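Local coordinates for Lactamase_B domain-containing protein (Bacillus lehensis G1, PDB 7EV5), which probably acts as a zinc-dependent hydrolase of the metallo-beta-lactamase fold, with dual activity and resemblance to both B3 metallo-beta-lactamases and glyoxalase II, at residues A[51-54]-A[58-61]; A[24-29]-A[64-69]; A[81-86]-A[131-136]. One frame throughout, in Å; residues are numbered along the deposited sequence.

Interaction 1: A[51-54]-A[58-61]. With ZN (zinc ion), chain C; ZN (zinc ion), chain B.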
loop_
_atom_site.group_PDB
_atom_site.type_symbol
_atom_site.label_atom_id
_atom_site.label_comp_id
_atom_site.label_asym_id
_atom_site.label_seq_id
_atom_site.Cartn_x
_atom_site.Cartn_y
_atom_site.Cartn_z
ATOM N N LEU A 51 1.830 5.791 4.638
ATOM C CA LEU A 51 2.772 4.807 4.123
ATOM C C LEU A 51 2.241 4.317 2.784
ATOM O O LEU A 51 1.107 3.839 2.698
ATOM C CB LEU A 51 2.919 3.635 5.093
ATOM C CG LEU A 51 3.434 3.924 6.509
ATOM C CD1 LEU A 51 3.752 2.628 7.234
ATOM C CD2 LEU A 51 4.633 4.868 6.505
ATOM N N LEU A 52 3.044 4.454 1.741
ATOM C CA LEU A 52 2.624 4.037 0.413
ATOM C C LEU A 52 3.274 2.709 0.065
ATOM O O LEU A 52 4.505 2.572 0.124
ATOM C CB LEU A 52 3.015 5.083 -0.627
ATOM C CG LEU A 52 2.329 6.440 -0.486
ATOM C CD1 LEU A 52 2.850 7.370 -1.556
ATOM C CD2 LEU A 52 0.797 6.313 -0.555
ATOM N N THR A 53 2.455 1.734 -0.315
ATOM C CA THR A 53 3.027 0.498 -0.837
ATOM C C THR A 53 3.713 0.748 -2.169
ATOM O O THR A 53 4.732 0.116 -2.479
ATOM C CB THR A 53 1.958 -0.594 -0.985
ATOM O OG1 THR A 53 0.993 -0.217 -1.982
ATOM C CG2 THR A 53 1.270 -0.866 0.339
ATOM N N HIS A 54 3.155 1.650 -2.971
ATOM C CA HIS A 54 3.697 2.043 -4.264
ATOM C C HIS A 54 2.950 3.286 -4.722
ATOM O O HIS A 54 1.982 3.720 -4.084
ATOM C CB HIS A 54 3.696 0.901 -5.304
ATOM C CG HIS A 54 2.338 0.423 -5.759
ATOM N ND1 HIS A 54 1.366 -0.048 -4.902
ATOM C CD2 HIS A 54 1.840 0.262 -7.009
ATOM C CE1 HIS A 54 0.323 -0.459 -5.604
ATOM N NE2 HIS A 54 0.577 -0.265 -6.885
ATOM N N ASP A 58 -3.754 5.030 -8.531
ATOM C CA ASP A 58 -4.914 4.588 -7.772
ATOM C C ASP A 58 -4.617 4.427 -6.290
ATOM O O ASP A 58 -5.539 4.178 -5.509
ATOM C CB ASP A 58 -5.500 3.299 -8.377
ATOM C CG ASP A 58 -4.503 2.147 -8.407
ATOM O OD1 ASP A 58 -3.421 2.318 -9.019
ATOM O OD2 ASP A 58 -4.837 1.077 -7.841
ATOM N N HIS A 59 -3.358 4.583 -5.889
ATOM C CA HIS A 59 -2.967 4.524 -4.490
ATOM C C HIS A 59 -2.602 5.877 -3.903
ATOM O O HIS A 59 -2.316 5.948 -2.700
ATOM C CB HIS A 59 -1.803 3.529 -4.309
ATOM C CG HIS A 59 -2.170 2.135 -4.710
ATOM N ND1 HIS A 59 -2.322 1.101 -3.810
ATOM C CD2 HIS A 59 -2.484 1.628 -5.923
ATOM C CE1 HIS A 59 -2.704 0.012 -4.458
ATOM N NE2 HIS A 59 -2.823 0.309 -5.741
ATOM N N ILE A 60 -2.620 6.955 -4.697
ATOM C CA ILE A 60 -2.047 8.235 -4.282
ATOM C C ILE A 60 -2.979 9.419 -4.478
ATOM O O ILE A 60 -2.604 10.543 -4.130
ATOM C CB ILE A 60 -0.696 8.526 -4.960
ATOM C CG1 ILE A 60 -0.930 8.794 -6.453
ATOM C CG2 ILE A 60 0.286 7.384 -4.703
ATOM C CD1 ILE A 60 0.280 9.339 -7.180
ATOM N N GLY A 61 -4.174 9.219 -5.028
ATOM C CA GLY A 61 -4.996 10.358 -5.419
ATOM C C GLY A 61 -5.441 11.237 -4.268
ATOM O O GLY A 61 -5.710 12.424 -4.467
HETATM ZN ZN ZN C . -3.502 -0.784 -7.344
HETATM ZN ZN ZN B . -0.438 -0.780 -8.609
HETATM O O HOH W 1 -2.278 -0.213 -8.821
#

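Interaction 2: A[24-29]-A[64-69]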
loop_
_atom_site.group_PDB
_atom_site.type_symbol
_atom_site.label_atom_id
_atom_site.label_comp_id
_atom_site.label_asym_id
_atom_site.label_seq_id
_atom_site.Cartn_x
_atom_site.Cartn_y
_atom_site.Cartn_z
ATOM N N ALA A 24 -3.141 6.668 14.502
ATOM C CA ALA A 24 -3.405 5.894 13.299
ATOM C C ALA A 24 -2.288 6.030 12.275
ATOM O O ALA A 24 -1.583 7.041 12.216
ATOM C CB ALA A 24 -4.723 6.321 12.656
ATOM N N VAL A 25 -2.181 5.000 11.437
ATOM C CA VAL A 25 -1.299 4.969 10.273
ATOM C C VAL A 25 -2.177 4.730 9.050
ATOM O O VAL A 25 -3.036 3.841 9.066
ATOM C CB VAL A 25 -0.231 3.863 10.415
ATOM C CG1 VAL A 25 0.722 3.851 9.222
ATOM C CG2 VAL A 25 0.565 4.067 11.694
ATOM N N ILE A 26 -1.971 5.531 8.004
ATOM C CA ILE A 26 -2.773 5.480 6.785
ATOM C C ILE A 26 -1.935 4.838 5.691
ATOM O O ILE A 26 -0.789 5.245 5.480
ATOM C CB ILE A 26 -3.208 6.891 6.353
ATOM C CG1 ILE A 26 -4.049 7.571 7.445
ATOM C CG2 ILE A 26 -3.958 6.814 5.030
ATOM C CD1 ILE A 26 -4.333 9.052 7.171
ATOM N N PHE A 27 -2.502 3.850 4.989
ATOM C CA PHE A 27 -1.858 3.228 3.835
ATOM C C PHE A 27 -2.644 3.553 2.580
ATOM O O PHE A 27 -3.871 3.424 2.566
ATOM C CB PHE A 27 -1.823 1.705 3.986
ATOM C CG PHE A 27 -1.017 1.239 5.150
ATOM C CD1 PHE A 27 0.314 0.899 5.002
ATOM C CD2 PHE A 27 -1.584 1.171 6.408
ATOM C CE1 PHE A 27 1.056 0.481 6.089
ATOM C CE2 PHE A 27 -0.843 0.765 7.503
ATOM C CZ PHE A 27 0.475 0.413 7.339
ATOM N N ASP A 28 -1.935 3.957 1.532
ATOM C CA ASP A 28 -2.486 4.053 0.185
ATOM C C ASP A 28 -3.815 4.803 0.073
ATOM O O ASP A 28 -4.819 4.229 -0.365
ATOM C CB ASP A 28 -2.617 2.667 -0.440
ATOM C CG ASP A 28 -1.285 1.981 -0.665
ATOM O OD1 ASP A 28 -0.230 2.531 -0.293
ATOM O OD2 ASP A 28 -1.288 0.858 -1.222
ATOM N N PRO A 29 -3.861 6.080 0.465
ATOM C CA PRO A 29 -5.075 6.884 0.261
ATOM C C PRO A 29 -5.234 7.284 -1.201
ATOM O O PRO A 29 -4.635 8.264 -1.655
ATOM C CB PRO A 29 -4.832 8.093 1.170
ATOM C CG PRO A 29 -3.349 8.282 1.164
ATOM C CD PRO A 29 -2.742 6.893 0.972
ATOM N N ASP A 64 -2.390 14.304 -1.327
ATOM C CA ASP A 64 -2.303 15.751 -1.104
ATOM C C ASP A 64 -3.257 16.188 0.003
ATOM O O ASP A 64 -2.856 16.845 0.975
ATOM C CB ASP A 64 -2.692 16.489 -2.392
ATOM C CG ASP A 64 -1.548 16.623 -3.395
ATOM O OD1 ASP A 64 -0.361 16.617 -2.999
ATOM O OD2 ASP A 64 -1.854 16.754 -4.606
ATOM N N ALA A 65 -4.531 15.834 -0.134
ATOM C CA ALA A 65 -5.536 16.310 0.809
ATOM C C ALA A 65 -5.291 15.750 2.203
ATOM O O ALA A 65 -5.395 16.473 3.196
ATOM C CB ALA A 65 -6.933 15.948 0.313
ATOM N N VAL A 66 -4.954 14.467 2.300
ATOM C CA VAL A 66 -4.702 13.871 3.607
ATOM C C VAL A 66 -3.445 14.474 4.233
ATOM O O VAL A 66 -3.438 14.854 5.412
ATOM C CB VAL A 66 -4.627 12.336 3.487
ATOM C CG1 VAL A 66 -4.218 11.731 4.799
ATOM C CG2 VAL A 66 -5.978 11.774 3.060
ATOM N N ARG A 67 -2.367 14.577 3.450
ATOM C CA ARG A 67 -1.128 15.167 3.949
ATOM C C ARG A 67 -1.348 16.605 4.415
ATOM O O ARG A 67 -0.878 17.002 5.488
ATOM C CB ARG A 67 -0.069 15.102 2.846
ATOM C CG ARG A 67 1.290 15.660 3.190
ATOM C CD ARG A 67 2.046 15.992 1.901
ATOM N NE ARG A 67 1.421 17.109 1.195
ATOM C CZ ARG A 67 1.032 17.081 -0.077
ATOM N NH1 ARG A 67 1.205 15.993 -0.815
ATOM N NH2 ARG A 67 0.467 18.152 -0.617
ATOM N N ASP A 68 -2.070 17.398 3.617
ATOM C CA ASP A 68 -2.294 18.802 3.961
ATOM C C ASP A 68 -3.193 18.940 5.183
ATOM O O ASP A 68 -2.937 19.778 6.057
ATOM C CB ASP A 68 -2.911 19.544 2.771
ATOM C CG ASP A 68 -1.931 19.749 1.617
ATOM O OD1 ASP A 68 -0.712 19.546 1.800
ATOM O OD2 ASP A 68 -2.395 20.132 0.519
ATOM N N THR A 69 -4.258 18.136 5.254
ATOM C CA THR A 69 -5.215 18.248 6.352
ATOM C C THR A 69 -4.576 17.922 7.694
ATOM O O THR A 69 -4.829 18.607 8.691
ATOM C CB THR A 69 -6.400 17.314 6.104
ATOM O OG1 THR A 69 -7.105 17.737 4.935
ATOM C CG2 THR A 69 -7.351 17.306 7.295
#

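Interaction 3: A[81-86]-A[131-136]. With ZN (zinc ion), chain B.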
loop_
_atom_site.group_PDB
_atom_site.type_symbol
_atom_site.label_atom_id
_atom_site.label_comp_id
_atom_site.label_asym_id
_atom_site.label_seq_id
_atom_site.Cartn_x
_atom_site.Cartn_y
_atom_site.Cartn_z
ATOM N N ARG A 81 10.226 7.578 -6.486
ATOM C CA ARG A 81 10.143 8.940 -5.960
ATOM C C ARG A 81 9.649 9.946 -6.993
ATOM O O ARG A 81 8.984 10.921 -6.628
ATOM C CB ARG A 81 11.498 9.367 -5.384
ATOM C CG ARG A 81 12.631 9.552 -6.402
ATOM C CD ARG A 81 13.911 10.060 -5.696
ATOM N NE ARG A 81 15.089 10.045 -6.560
ATOM C CZ ARG A 81 15.533 11.084 -7.258
ATOM N NH1 ARG A 81 14.890 12.247 -7.221
ATOM N NH2 ARG A 81 16.621 10.947 -8.006
ATOM N N HIS A 82 9.953 9.732 -8.277
ATOM C CA HIS A 82 9.477 10.629 -9.320
ATOM C C HIS A 82 8.031 10.373 -9.712
ATOM O O HIS A 82 7.451 11.189 -10.438
ATOM C CB HIS A 82 10.324 10.474 -10.588
ATOM C CG HIS A 82 11.768 10.823 -10.404
ATOM N ND1 HIS A 82 12.185 12.070 -9.991
ATOM C CD2 HIS A 82 12.889 10.086 -10.575
ATOM C CE1 HIS A 82 13.504 12.085 -9.917
ATOM N NE2 HIS A 82 13.955 10.896 -10.268
ATOM N N TRP A 83 7.438 9.266 -9.268
ATOM C CA TRP A 83 6.124 8.887 -9.774
ATOM C C TRP A 83 4.997 9.727 -9.194
ATOM O O TRP A 83 3.953 9.874 -9.837
ATOM C CB TRP A 83 5.841 7.420 -9.453
ATOM C CG TRP A 83 6.623 6.452 -10.280
ATOM C CD1 TRP A 83 7.820 6.665 -10.900
ATOM C CD2 TRP A 83 6.259 5.105 -10.560
ATOM N NE1 TRP A 83 8.225 5.525 -11.559
ATOM C CE2 TRP A 83 7.274 4.553 -11.374
ATOM C CE3 TRP A 83 5.165 4.317 -10.215
ATOM C CZ2 TRP A 83 7.227 3.232 -11.839
ATOM C CZ3 TRP A 83 5.118 3.007 -10.679
ATOM C CH2 TRP A 83 6.149 2.482 -11.483
ATOM N N LEU A 84 5.162 10.270 -7.984
ATOM C CA LEU A 84 4.066 10.993 -7.348
ATOM C C LEU A 84 3.642 12.194 -8.182
ATOM O O LEU A 84 2.447 12.473 -8.327
ATOM C CB LEU A 84 4.493 11.462 -5.957
ATOM C CG LEU A 84 4.675 10.362 -4.911
ATOM C CD1 LEU A 84 5.120 11.012 -3.606
ATOM C CD2 LEU A 84 3.414 9.525 -4.707
ATOM N N GLU A 85 4.610 12.910 -8.738
ATOM C CA GLU A 85 4.352 14.183 -9.384
ATOM C C GLU A 85 4.336 14.089 -10.896
ATOM O O GLU A 85 4.144 15.112 -11.561
ATOM C CB GLU A 85 5.420 15.192 -8.954
ATOM C CG GLU A 85 5.350 15.564 -7.487
ATOM C CD GLU A 85 6.611 16.237 -7.010
ATOM O OE1 GLU A 85 7.610 15.530 -6.795
ATOM O OE2 GLU A 85 6.605 17.478 -6.866
ATOM N N ASP A 86 4.551 12.903 -11.455
ATOM C CA ASP A 86 4.648 12.724 -12.904
ATOM C C ASP A 86 3.559 11.768 -13.372
ATOM O O ASP A 86 3.678 10.539 -13.191
ATOM C CB ASP A 86 6.036 12.217 -13.282
ATOM C CG ASP A 86 6.309 12.304 -14.767
ATOM O OD1 ASP A 86 5.335 12.323 -15.544
ATOM O OD2 ASP A 86 7.503 12.349 -15.148
ATOM N N HIS A 131 5.213 -6.013 -9.535
ATOM C CA HIS A 131 4.121 -5.176 -10.018
ATOM C C HIS A 131 4.602 -3.743 -10.259
ATOM O O HIS A 131 4.169 -3.088 -11.216
ATOM C CB HIS A 131 2.958 -5.240 -9.019
ATOM C CG HIS A 131 1.878 -4.227 -9.254
ATOM N ND1 HIS A 131 0.885 -4.381 -10.199
ATOM C CD2 HIS A 131 1.619 -3.057 -8.627
ATOM C CE1 HIS A 131 0.066 -3.345 -10.153
ATOM N NE2 HIS A 131 0.491 -2.519 -9.209
ATOM N N SER A 132 5.512 -3.249 -9.423
ATOM C CA SER A 132 6.138 -1.953 -9.642
ATOM C C SER A 132 7.490 -1.979 -8.944
ATOM O O SER A 132 7.678 -2.754 -7.993
ATOM C CB SER A 132 5.265 -0.789 -9.129
ATOM O OG SER A 132 5.236 -0.725 -7.712
ATOM N N PRO A 133 8.457 -1.171 -9.393
ATOM C CA PRO A 133 9.834 -1.324 -8.900
ATOM C C PRO A 133 10.033 -0.851 -7.474
ATOM O O PRO A 133 10.988 -1.295 -6.823
ATOM C CB PRO A 133 10.662 -0.479 -9.882
ATOM C CG PRO A 133 9.681 0.510 -10.445
ATOM C CD PRO A 133 8.377 -0.227 -10.521
ATOM N N GLY A 134 9.179 0.037 -6.979
ATOM C CA GLY A 134 9.297 0.519 -5.619
ATOM C C GLY A 134 8.222 -0.037 -4.706
ATOM O O GLY A 134 7.953 0.517 -3.642
ATOM N N SER A 135 7.611 -1.149 -5.107
ATOM C CA SER A 135 6.609 -1.787 -4.266
ATOM C C SER A 135 7.255 -2.305 -2.988
ATOM O O SER A 135 8.246 -3.047 -3.027
ATOM C CB SER A 135 6.006 -2.972 -5.007
ATOM O OG SER A 135 4.927 -2.603 -5.843
ATOM N N VAL A 136 6.646 -1.949 -1.862
ATOM C CA VAL A 136 7.067 -2.453 -0.567
ATOM C C VAL A 136 5.853 -2.987 0.167
ATOM O O VAL A 136 4.703 -2.636 -0.117
ATOM C CB VAL A 136 7.815 -1.424 0.308
ATOM C CG1 VAL A 136 9.072 -0.918 -0.396
ATOM C CG2 VAL A 136 6.901 -0.284 0.683
HETATM ZN ZN ZN B . -0.438 -0.780 -8.609
HETATM O O HOH W 1 -2.278 -0.213 -8.821
#

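Interaction 1: A[51-54]-A[58-61]
His-54 and His-59 are the residues whose CA atoms come nearest across the contact, 7.1 Å apart, and no hydrogen bond joins segment 51-54 to segment 58-61, farther along the same loop. The two imidazoles bridge this separation as an edge-to-face pair with planes at 52°. CE1 of His-54 stands over the centre of the His-59 ring, 3.2 Å above its plane, and is also 3.2 Å from His-59 NE2. His-54 has its ring between the backbone N and the carbonyl carbon (chi1 67°), and its rotation is fixed from two ends: ND1 donates to Thr-53 OG1 at 2.9 Å, nearly straight and in the ring plane, while NE2 binds a zinc ion. This is the metal-binding loop of the metallo-beta-lactamase fold, the HxHxDH sequence that here runs from His-54 to His-59. His-54 serves one zinc together with His-56, His-131 and Asp-150; Asp-58 and His-59 serve the other together with Asp-150 and His-191. A water bridges the two zinc ions and donates to Asp-58 OD1 at 2.8 Å, whereas Asp-58 OD2 takes the second zinc. His-59 NE2 holds that same zinc at 2.1 Å, and its ND1 is hydrogen-bonded to Asp-28 OD2, the same oxygen that takes Thr-53 OG1, so one second-shell carboxylate helps position ligands of both metals. Behind the rings, Leu-52 and Ile-60 cross at about a right angle, Leu-52 CD1 meeting Ile-60 CG2 at 4.1 Å, and Leu-52 CD2 rests 3.8 Å from the carbonyl O of His-59.

Interaction 2: A[24-29]-A[64-69]
Ile-26 and Val-66 meet methyl to methyl, CD1 of the isoleucine to CG1 of the valine at 3.6 Å, and Pro-29 adds a looser touch on the other branch of the same valine. The evidence for a small, purely apolar contact is direct: every approach is carbon to carbon, no hydrogen bond crosses it, the nearest CA atoms, those of Pro-29 and Val-66, are 7.8 Å apart, and 111 Å² is buried in total. Ile-26 reaches the helix with an extended chain. Its CG1 lies opposite the carbonyl carbon (chi1 -60°) and chi2 is close to 180°, which carries CD1 outward from the strand to the valine, the two side chains meeting at a slant. Val-66 presents both of its methyls. CG1, on the far side of CB from the backbone N (chi1 174°), takes the isoleucine, while Val-66 CG2 approaches CB of the Pro-29 ring at 4.3 Å. The valine thus divides its branches between the last part of the strand and the loop that follows it.

The helix turns a charged surface elsewhere. There Arg-67 bridges Asp-64 and Asp-68, but in one of its two modelled positions, so the details of this network are doubtful. Thr-69 OG1 donates back to the carbonyl O of Ala-65 at 2.7 Å, an oxygen that also accepts the backbone N of Thr-69, the two donors coming from opposite faces of its plane.

In the fold, helix 63-70 packs here against the sheet containing strands 23-27 and 46-51. Ile-50 of the latter touches both Pro-29 and Val-66, and helix 33-42 flanks the contact, placing Leu-40 on Ile-26 and Leu-36 on Pro-29.

Interaction 3: A[81-86]-A[131-136]
The loop that brings His-131 to the zinc site is met here by Trp-83, from the segment between strand 74-77 and helix 92-96. The six-membered part of the indole makes the contact, Trp-83 CH2 standing 3.6 Å from CD of Pro-133. CZ2 is nearly as close, 3.9 Å from both CD and CG of that proline, so the pyrrolidine ring packs near CZ2 and CH2. From the neighbouring corner, Trp-83 CZ3 is 4.1 Å from CB of Ser-132. Neither residue lies squarely on the indole: both approach it obliquely. Trp-83 and Pro-133 reach for each other from opposite directions, and chi1 of -73°, with CG opposite the carbonyl carbon, directs the indole toward Pro-133. The evidence for apolar packing is this set of carbon-carbon contacts with Pro-133 and Ser-132; the lack of any hydrogen bond between the segments is consistent with it, and 94 Å² is buried in all. The side chain of Trp-83 also comes to about 4 Å, nearest atoms, from that of His-56, a zinc ligand.

Residues 132-135 form a type I beta turn, held by a weak bond from Ser-135 N to Ser-132 O, between strands 121-127 and 136-140 of the metallo-beta-lactamase fold. Just ahead of it, His-131 NE2 binds, at 2.1 Å, the zinc ion that His-54 also binds. Its other ring nitrogen, ND1, is bonded to the carbonyl O of Arg-159, which helps fix the rotation of the imidazole. The hydroxyl of Ser-132 is hydrogen-bonded to Glu-80 OE2, an oxygen that also takes the backbone N of Gly-134, so one carboxylate oxygen ties two points of the turn together. Ser-135 OG lies 2.7 Å from Ser-132 OG.

Interactions 1 and 3 share one zinc ion and its water, their centres about 9 Å apart, with His-54 and His-131 both ligands of that metal and Thr-53 O within hydrogen-bonding distance of Val-136 N. Interaction 2 lies about 10 Å from interaction 1, centre to centre, and about 17 Å from interaction 3, with no direct touch to the latter. Along the chain, 51-54 and 58-61 are nested within the loop closed by 24-29 and 64-69, and interaction 3 follows. Asp-28, just past strand 23-27, is a point where interactions 1 and 2 touch. The zinc site is built from loops at strand ends of both sheets, those holding strands 23-27 and 136-140, as in the metallo-beta-lactamase fold.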